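PDB 6JIF: branched-chain-amino-acid aminotransferase from Pseudomonas sp. UW4, which catalyses the reversible, pyridoxal-5'-phosphate-dependent transfer of amino groups between branched-chain amino acids and 2-oxoacids. Local coordinates for residues A83-C86 with S90-L93; E132-P137 with C171-A176; F247-D252 with G331-K336. One frame throughout, in Å; residues are numbered along the deposited sequence.

Interaction 1 (A83-C86 with S90-L93)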
loop_
_atom_site.group_PDB
_atom_site.type_symbol
_atom_site.label_atom_id
_atom_site.label_comp_id
_atom_site.label_asym_id
_atom_site.label_seq_id
_atom_site.Cartn_x
_atom_site.Cartn_y
_atom_site.Cartn_z
ATOM N N ALA B 83 2.792 26.275 5.362
ATOM C CA ALA B 83 3.395 27.587 5.569
ATOM C C ALA B 83 2.261 28.577 5.706
ATOM O O ALA B 83 1.226 28.392 5.074
ATOM C CB ALA B 83 4.312 28.007 4.416
ATOM N N TYR B 84 2.443 29.559 6.588
ATOM C CA TYR B 84 1.439 30.546 6.970
ATOM C C TYR B 84 1.995 31.962 6.819
ATOM O O TYR B 84 3.146 32.233 7.200
ATOM C CB TYR B 84 1.014 30.331 8.414
ATOM C CG TYR B 84 0.562 28.946 8.757
ATOM C CD1 TYR B 84 1.489 27.945 9.110
ATOM C CD2 TYR B 84 -0.770 28.612 8.750
ATOM C CE1 TYR B 84 1.076 26.667 9.438
ATOM C CE2 TYR B 84 -1.187 27.337 9.091
ATOM C CZ TYR B 84 -0.260 26.371 9.424
ATOM O OH TYR B 84 -0.656 25.091 9.743
ATOM N N ARG B 85 1.174 32.889 6.294
ATOM C CA ARG B 85 1.537 34.299 6.327
ATOM C C ARG B 85 1.299 34.857 7.735
ATOM O O ARG B 85 0.211 34.707 8.312
ATOM C CB ARG B 85 0.734 35.087 5.293
ATOM C CG ARG B 85 1.033 36.530 5.280
ATOM C CD ARG B 85 2.439 36.807 4.745
ATOM N NE ARG B 85 2.474 36.551 3.303
ATOM C CZ ARG B 85 3.547 36.659 2.535
ATOM N NH1 ARG B 85 4.699 37.038 3.071
ATOM N NH2 ARG B 85 3.460 36.415 1.224
ATOM N N CYS B 86 2.331 35.459 8.305
ATOM C CA CYS B 86 2.177 36.089 9.607
ATOM C C CYS B 86 1.584 37.512 9.475
ATOM O O CYS B 86 1.675 38.170 8.432
ATOM C CB CYS B 86 3.534 36.192 10.291
ATOM S SG CYS B 86 4.315 34.665 10.548
ATOM N N SER B 90 5.779 38.248 7.453
ATOM C CA SER B 90 6.746 37.170 7.233
ATOM C C SER B 90 5.988 35.862 6.994
ATOM O O SER B 90 4.758 35.821 7.040
ATOM C CB SER B 90 7.731 37.038 8.405
ATOM O OG SER B 90 7.082 36.921 9.654
ATOM N N ILE B 91 6.723 34.777 6.744
ATOM C CA ILE B 91 6.160 33.472 6.396
ATOM C C ILE B 91 6.679 32.394 7.359
ATOM O O ILE B 91 7.895 32.183 7.463
ATOM C CB ILE B 91 6.514 33.090 4.944
ATOM C CG1 ILE B 91 6.070 34.213 4.000
ATOM C CG2 ILE B 91 5.908 31.734 4.616
ATOM C CD1 ILE B 91 6.571 34.033 2.570
ATOM N N ASN B 92 5.763 31.677 8.031
ATOM C CA ASN B 92 6.126 30.615 8.970
ATOM C C ASN B 92 5.962 29.265 8.286
ATOM O O ASN B 92 4.851 28.888 7.919
ATOM C CB ASN B 92 5.231 30.615 10.222
ATOM C CG ASN B 92 5.613 31.650 11.215
ATOM O OD1 ASN B 92 6.555 32.365 10.998
ATOM N ND2 ASN B 92 4.893 31.727 12.335
ATOM N N LEU B 93 7.036 28.500 8.162
ATOM C CA LEU B 93 6.905 27.103 7.773
ATOM C C LEU B 93 6.931 26.265 9.053
ATOM O O LEU B 93 7.920 26.295 9.781
ATOM C CB LEU B 93 8.068 26.760 6.838
ATOM C CG LEU B 93 8.223 25.369 6.286
ATOM C CD1 LEU B 93 6.999 25.117 5.431
ATOM C CD2 LEU B 93 9.488 25.321 5.440
#
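R85 starts out extended, with CG opposite the backbone N (chi1 179°), and then bends at chi2 and chi3. The bends bring the guanidinium back over I91. The side chain of I91 has CG1 beside its own backbone N (chi1 -54°), and this branch lies over one face of the guanidinium. NH1 of R85 is 3.3 Å from CG1 of I91. The same NH1 is hydrogen-bonded to the carbonyl of G89, which helps to hold the group in place. The aliphatic part of R85 also touches the partner segment, with CD 3.4 Å from the S90 carbonyl oxygen.

The two segments are the facing ends of a beta hairpin, strands 76-85 and 91-94, in the antiparallel sheet of this class IV aminotransferase. Y84 and N92 form an antiparallel hydrogen-bonded pair. Y84 N donates to N92 O and N92 N to Y84 O, each at 2.8 Å. Past the strand end, C86 N donates to S90 O at 2.8 Å and nearly straight, with an angle of 170° at the hydrogen.

A83 shares a sheet face with R85, I91 and L93. Its CB lies 4.1 Å from I91 CG2, and V128 of helix 117-130 packs on both residues. Y84 and N92 are on the other face. There the sulfur of C86 lies over the face of the N92 amide, with SG 3.2 Å from OD1. The amide of N92 has its polar partners outside the hairpin: OD1 meets K358 NZ and ND2 meets the Q345 carbonyl.

Interaction 2 (E132-P137 with C171-A176)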
loop_
_atom_site.group_PDB
_atom_site.type_symbol
_atom_site.label_atom_id
_atom_site.label_comp_id
_atom_site.label_asym_id
_atom_site.label_seq_id
_atom_site.Cartn_x
_atom_site.Cartn_y
_atom_site.Cartn_z
ATOM N N GLU B 132 5.227 31.998 -3.582
ATOM C CA GLU B 132 4.671 32.938 -2.594
ATOM C C GLU B 132 3.339 33.555 -3.010
ATOM O O GLU B 132 2.530 33.906 -2.149
ATOM C CB GLU B 132 5.686 34.032 -2.249
ATOM C CG GLU B 132 6.968 33.412 -1.645
ATOM C CD GLU B 132 7.786 34.360 -0.757
ATOM O OE1 GLU B 132 7.472 35.568 -0.724
ATOM O OE2 GLU B 132 8.753 33.873 -0.100
ATOM N N ARG B 133 3.078 33.723 -4.304
ATOM C CA ARG B 133 1.808 34.374 -4.639
ATOM C C ARG B 133 0.596 33.521 -4.292
ATOM O O ARG B 133 -0.534 34.034 -4.266
ATOM C CB ARG B 133 1.774 34.753 -6.119
ATOM C CG ARG B 133 1.389 33.668 -7.032
ATOM C CD ARG B 133 1.644 33.879 -8.421
ATOM N NE ARG B 133 1.012 32.805 -9.178
ATOM C CZ ARG B 133 -0.210 32.766 -9.734
ATOM N NH1 ARG B 133 -0.868 33.902 -9.779
ATOM N NH2 ARG B 133 -0.666 31.661 -10.405
ATOM N N PHE B 134 0.794 32.242 -4.042
ATOM C CA PHE B 134 -0.297 31.389 -3.618
ATOM C C PHE B 134 -0.467 31.369 -2.103
ATOM O O PHE B 134 -1.318 30.637 -1.607
ATOM C CB PHE B 134 -0.090 29.937 -4.117
ATOM C CG PHE B 134 -0.302 29.767 -5.602
ATOM C CD1 PHE B 134 -1.585 29.599 -6.122
ATOM C CD2 PHE B 134 0.763 29.827 -6.482
ATOM C CE1 PHE B 134 -1.789 29.465 -7.493
ATOM C CE2 PHE B 134 0.560 29.701 -7.842
ATOM C CZ PHE B 134 -0.728 29.516 -8.347
ATOM N N ILE B 135 0.299 32.148 -1.347
ATOM C CA ILE B 135 0.135 32.071 0.109
ATOM C C ILE B 135 -1.099 32.888 0.514
ATOM O O ILE B 135 -1.138 34.089 0.267
ATOM C CB ILE B 135 1.412 32.533 0.841
ATOM C CG1 ILE B 135 2.576 31.597 0.507
ATOM C CG2 ILE B 135 1.179 32.557 2.355
ATOM C CD1 ILE B 135 3.896 32.026 1.058
ATOM N N PRO B 136 -2.133 32.311 1.120
ATOM C CA PRO B 136 -3.292 33.139 1.524
ATOM C C PRO B 136 -2.885 34.187 2.545
ATOM O O PRO B 136 -2.081 33.919 3.453
ATOM C CB PRO B 136 -4.268 32.116 2.114
ATOM C CG PRO B 136 -3.875 30.798 1.480
ATOM C CD PRO B 136 -2.379 30.879 1.365
ATOM N N PRO B 137 -3.438 35.398 2.450
ATOM C CA PRO B 137 -3.025 36.473 3.368
ATOM C C PRO B 137 -3.364 36.145 4.821
ATOM O O PRO B 137 -4.224 35.315 5.114
ATOM C CB PRO B 137 -3.818 37.684 2.877
ATOM C CG PRO B 137 -4.199 37.373 1.483
ATOM C CD PRO B 137 -4.223 35.890 1.308
ATOM N N CYS B 171 3.048 22.147 -3.983
ATOM C CA CYS B 171 2.273 22.873 -2.984
ATOM C C CYS B 171 0.914 23.256 -3.559
ATOM O O CYS B 171 0.688 23.251 -4.777
ATOM C CB CYS B 171 3.037 24.118 -2.464
ATOM S SG CYS B 171 3.266 25.462 -3.623
ATOM N N ILE B 172 -0.003 23.558 -2.657
ATOM C CA ILE B 172 -1.362 24.019 -3.027
ATOM C C ILE B 172 -1.843 25.006 -1.977
ATOM O O ILE B 172 -1.561 24.813 -0.791
ATOM C CB ILE B 172 -2.377 22.857 -3.139
ATOM C CG1 ILE B 172 -2.383 22.007 -1.859
ATOM C CG2 ILE B 172 -2.091 21.981 -4.327
ATOM C CD1 ILE B 172 -3.610 21.147 -1.809
ATOM N N PRO B 173 -2.565 26.070 -2.359
ATOM C CA PRO B 173 -3.201 26.914 -1.351
ATOM C C PRO B 173 -4.383 26.157 -0.756
ATOM O O PRO B 173 -5.090 25.427 -1.459
ATOM C CB PRO B 173 -3.661 28.122 -2.167
ATOM C CG PRO B 173 -3.995 27.517 -3.510
ATOM C CD PRO B 173 -2.892 26.497 -3.732
ATOM N N VAL B 174 -4.559 26.260 0.567
ATOM C CA VAL B 174 -5.635 25.534 1.242
ATOM C C VAL B 174 -6.311 26.489 2.215
ATOM O O VAL B 174 -5.749 27.524 2.611
ATOM C CB VAL B 174 -5.123 24.255 1.963
ATOM C CG1 VAL B 174 -4.497 23.255 0.949
ATOM C CG2 VAL B 174 -4.105 24.626 3.067
ATOM N N GLY B 175 -7.572 26.199 2.501
ATOM C CA GLY B 175 -8.286 26.965 3.495
ATOM C C GLY B 175 -8.645 26.071 4.646
ATOM O O GLY B 175 -7.908 25.144 4.984
ATOM N N ALA B 176 -9.787 26.347 5.263
ATOM C CA ALA B 176 -10.291 25.494 6.325
ATOM C C ALA B 176 -10.667 24.158 5.715
ATOM O O ALA B 176 -11.279 24.106 4.645
ATOM C CB ALA B 176 -11.519 26.135 6.980
#
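F134 and P173 are the nearest backbone neighbours here, with their CA atoms 5.8 Å apart. Residues 132-134 form a short 3-10 turn, in which I135 N donates to E132 O at 3.0 Å. The chain then runs out through I135 and P136 as a loop. Residues 171-174 are the end of strand 164-174; the chain leaves it at G175. No hydrogen bond joins the two segments.

The F134 side chain has CG beside its own backbone N (chi1 -72°), which lays the phenyl ring alongside P173, the two side chains pointing the same way. CD1 of F134 is 4.1 Å from P173 CG, and P173 CD is equally near. The proline comes to the phenyl ring obliquely. P173 CB also rests 3.5 Å from the carbonyl oxygen of F134. Further along, CG of P136 lies 3.9 Å from the V174 carbonyl oxygen. L144 of strand 143-153 and I26 of the N-terminal stretch also touch F134, and W28 packs on P136.

The contact thus packs the loop between helix 117-130 and strand 143-153 on the end of strand 164-174, in the antiparallel sheet. I172 points away from the loop and packs on I157 of the second subunit.

P173 and F134 carry most of the contact, with P136 adding a smaller part. Neither proline has a backbone N-H to donate. The contact rests on apolar packing; the carbonyl oxygens of F134 and V174 only lie against proline carbons.

Interaction 3 (F247-D252 with G331-K336)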
loop_
_atom_site.group_PDB
_atom_site.type_symbol
_atom_site.label_atom_id
_atom_site.label_comp_id
_atom_site.label_asym_id
_atom_site.label_seq_id
_atom_site.Cartn_x
_atom_site.Cartn_y
_atom_site.Cartn_z
ATOM N N PHE B 247 -7.594 12.174 20.149
ATOM C CA PHE B 247 -7.309 12.531 21.529
ATOM C C PHE B 247 -8.635 12.625 22.290
ATOM O O PHE B 247 -9.689 12.923 21.713
ATOM C CB PHE B 247 -6.470 13.818 21.640
ATOM C CG PHE B 247 -7.201 15.056 21.223
ATOM C CD1 PHE B 247 -8.030 15.740 22.123
ATOM C CD2 PHE B 247 -7.122 15.515 19.919
ATOM C CE1 PHE B 247 -8.726 16.886 21.723
ATOM C CE2 PHE B 247 -7.848 16.636 19.507
ATOM C CZ PHE B 247 -8.651 17.328 20.417
ATOM N N GLY B 248 -8.572 12.285 23.570
ATOM C CA GLY B 248 -9.680 12.503 24.481
ATOM C C GLY B 248 -9.216 13.404 25.611
ATOM O O GLY B 248 -8.046 13.414 25.961
ATOM N N ILE B 249 -10.150 14.153 26.191
ATOM C CA ILE B 249 -9.889 14.997 27.357
ATOM C C ILE B 249 -10.657 14.394 28.513
ATOM O O ILE B 249 -11.881 14.320 28.436
ATOM C CB ILE B 249 -10.360 16.444 27.135
ATOM C CG1 ILE B 249 -9.740 17.047 25.884
ATOM C CG2 ILE B 249 -10.085 17.278 28.414
ATOM C CD1 ILE B 249 -8.201 17.112 25.906
ATOM N N THR B 250 -9.971 13.910 29.543
ATOM C CA THR B 250 -10.649 13.245 30.647
ATOM C C THR B 250 -11.397 14.237 31.533
ATOM O O THR B 250 -11.198 15.452 31.475
ATOM C CB THR B 250 -9.677 12.491 31.544
ATOM O OG1 THR B 250 -8.803 13.446 32.168
ATOM C CG2 THR B 250 -8.901 11.514 30.730
ATOM N N HIS B 251 -12.224 13.684 32.427
ATOM C CA HIS B 251 -12.951 14.536 33.366
ATOM C C HIS B 251 -12.018 15.316 34.271
ATOM O O HIS B 251 -12.356 16.434 34.669
ATOM C CB HIS B 251 -13.938 13.701 34.156
ATOM C CG HIS B 251 -15.047 13.189 33.299
ATOM N ND1 HIS B 251 -16.119 13.971 32.945
ATOM C CD2 HIS B 251 -15.220 11.999 32.678
ATOM C CE1 HIS B 251 -16.912 13.286 32.144
ATOM N NE2 HIS B 251 -16.398 12.078 31.976
ATOM N N ASP B 252 -10.831 14.777 34.581
ATOM C CA ASP B 252 -9.832 15.549 35.307
ATOM C C ASP B 252 -8.830 16.209 34.386
ATOM O O ASP B 252 -7.679 16.414 34.783
ATOM C CB ASP B 252 -9.102 14.717 36.363
ATOM C CG ASP B 252 -8.620 13.391 35.861
ATOM O OD1 ASP B 252 -8.716 13.089 34.653
ATOM O OD2 ASP B 252 -8.144 12.621 36.725
ATOM N N GLY B 331 -16.198 21.818 22.918
ATOM C CA GLY B 331 -15.900 21.953 24.318
ATOM C C GLY B 331 -14.755 22.897 24.502
ATOM O O GLY B 331 -13.996 23.189 23.561
ATOM N N PRO B 332 -14.652 23.449 25.717
ATOM C CA PRO B 332 -13.710 24.559 25.956
ATOM C C PRO B 332 -12.248 24.149 25.904
ATOM O O PRO B 332 -11.390 24.984 25.544
ATOM C CB PRO B 332 -14.101 25.058 27.348
ATOM C CG PRO B 332 -14.708 23.862 28.013
ATOM C CD PRO B 332 -15.453 23.131 26.911
ATOM N N VAL B 333 -11.934 22.923 26.320
ATOM C CA VAL B 333 -10.536 22.511 26.289
ATOM C C VAL B 333 -10.072 22.408 24.851
ATOM O O VAL B 333 -8.966 22.835 24.517
ATOM C CB VAL B 333 -10.313 21.194 27.048
ATOM C CG1 VAL B 333 -8.800 20.782 26.911
ATOM C CG2 VAL B 333 -10.726 21.364 28.498
ATOM N N THR B 334 -10.897 21.796 23.986
ATOM C CA THR B 334 -10.582 21.708 22.568
ATOM C C THR B 334 -10.410 23.087 21.970
ATOM O O THR B 334 -9.482 23.319 21.184
ATOM C CB THR B 334 -11.691 20.927 21.826
ATOM O OG1 THR B 334 -11.726 19.573 22.304
ATOM C CG2 THR B 334 -11.441 20.895 20.303
ATOM N N GLN B 335 -11.266 24.033 22.372
ATOM C CA GLN B 335 -11.146 25.368 21.831
ATOM C C GLN B 335 -9.807 25.964 22.237
ATOM O O GLN B 335 -9.123 26.558 21.413
ATOM C CB GLN B 335 -12.308 26.257 22.293
ATOM C CG GLN B 335 -13.580 25.833 21.580
ATOM C CD GLN B 335 -14.714 26.827 21.657
ATOM O OE1 GLN B 335 -15.558 26.769 22.559
ATOM N NE2 GLN B 335 -14.749 27.741 20.701
ATOM N N LYS B 336 -9.399 25.744 23.499
ATOM C CA LYS B 336 -8.145 26.309 24.000
ATOM C C LYS B 336 -6.940 25.707 23.275
ATOM O O LYS B 336 -6.012 26.438 22.895
ATOM C CB LYS B 336 -8.071 26.087 25.516
ATOM C CG LYS B 336 -6.811 26.629 26.194
ATOM C CD LYS B 336 -6.850 26.431 27.737
ATOM C CE LYS B 336 -6.925 24.930 28.137
ATOM N NZ LYS B 336 -6.889 24.713 29.636
#
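Apolar packing between I249 and V333 carries most of the contact. Both residues are buried, and their side chains reach toward each other tip to tip. CD1 of I249 comes to 3.9 Å from V333 CG1. CG1 and CG2 of I249 each lie 4.0 Å from the same V333 methyl. V333 CG2 adds a touch on I249 CG2 at 4.1 Å. In V333, CG1 stands opposite the backbone N (chi1 177°), and this turn presents both methyls to the isoleucine. An alanine in place of I249 would probably open a gap between the strand and V333, whose CG1 methyl would lose its packing against CD1 and both gamma carbons.

The contact seats the first turn of helix 332-346 on strand 245-250 of the mixed sheet, built from strands between residues 185 and 323. G331 is the N-cap of that helix, and its carbonyl accepts a bond from Q335 N at 3.1 Å. V333 is also touched by M282 and N253, while F255 of the neighbouring strand packs on I249.

A looser polar-aromatic contact lies beside the aliphatic one. T334 OG1 sits at the edge of the F247 ring, near its plane and 4.1 Å from CE1. The two side chains cross at a slant.

No hydrogen bond crosses between the segments. T334 OG1 instead bonds to OE1 of E299, on strand 297-304, whose OE2 accepts from V333 N at the start of the helix.

Overall arrangement
Interactions 1 and 2 are neighbours, with centres about 10 Å apart, and both reach the same antiparallel sheet. They touch directly. I91 CD1 of interaction 1 lies 3.7 Å from I135 CD1 and 3.5 Å from E132 OE2. R85 CB is 3.6 Å from P136 O. Interaction 3 is remote, in the mixed sheet. Its centre is about 28 Å from that of interaction 1 and about 30 Å from that of interaction 2, and the nearest atoms are about 14 Å away from either. No residue of the three contacts lines the cofactor pocket. The side chains of Y84 and F247 are about 10 Å from pyridoxal-5'-phosphate, and that of V174 about 12 Å.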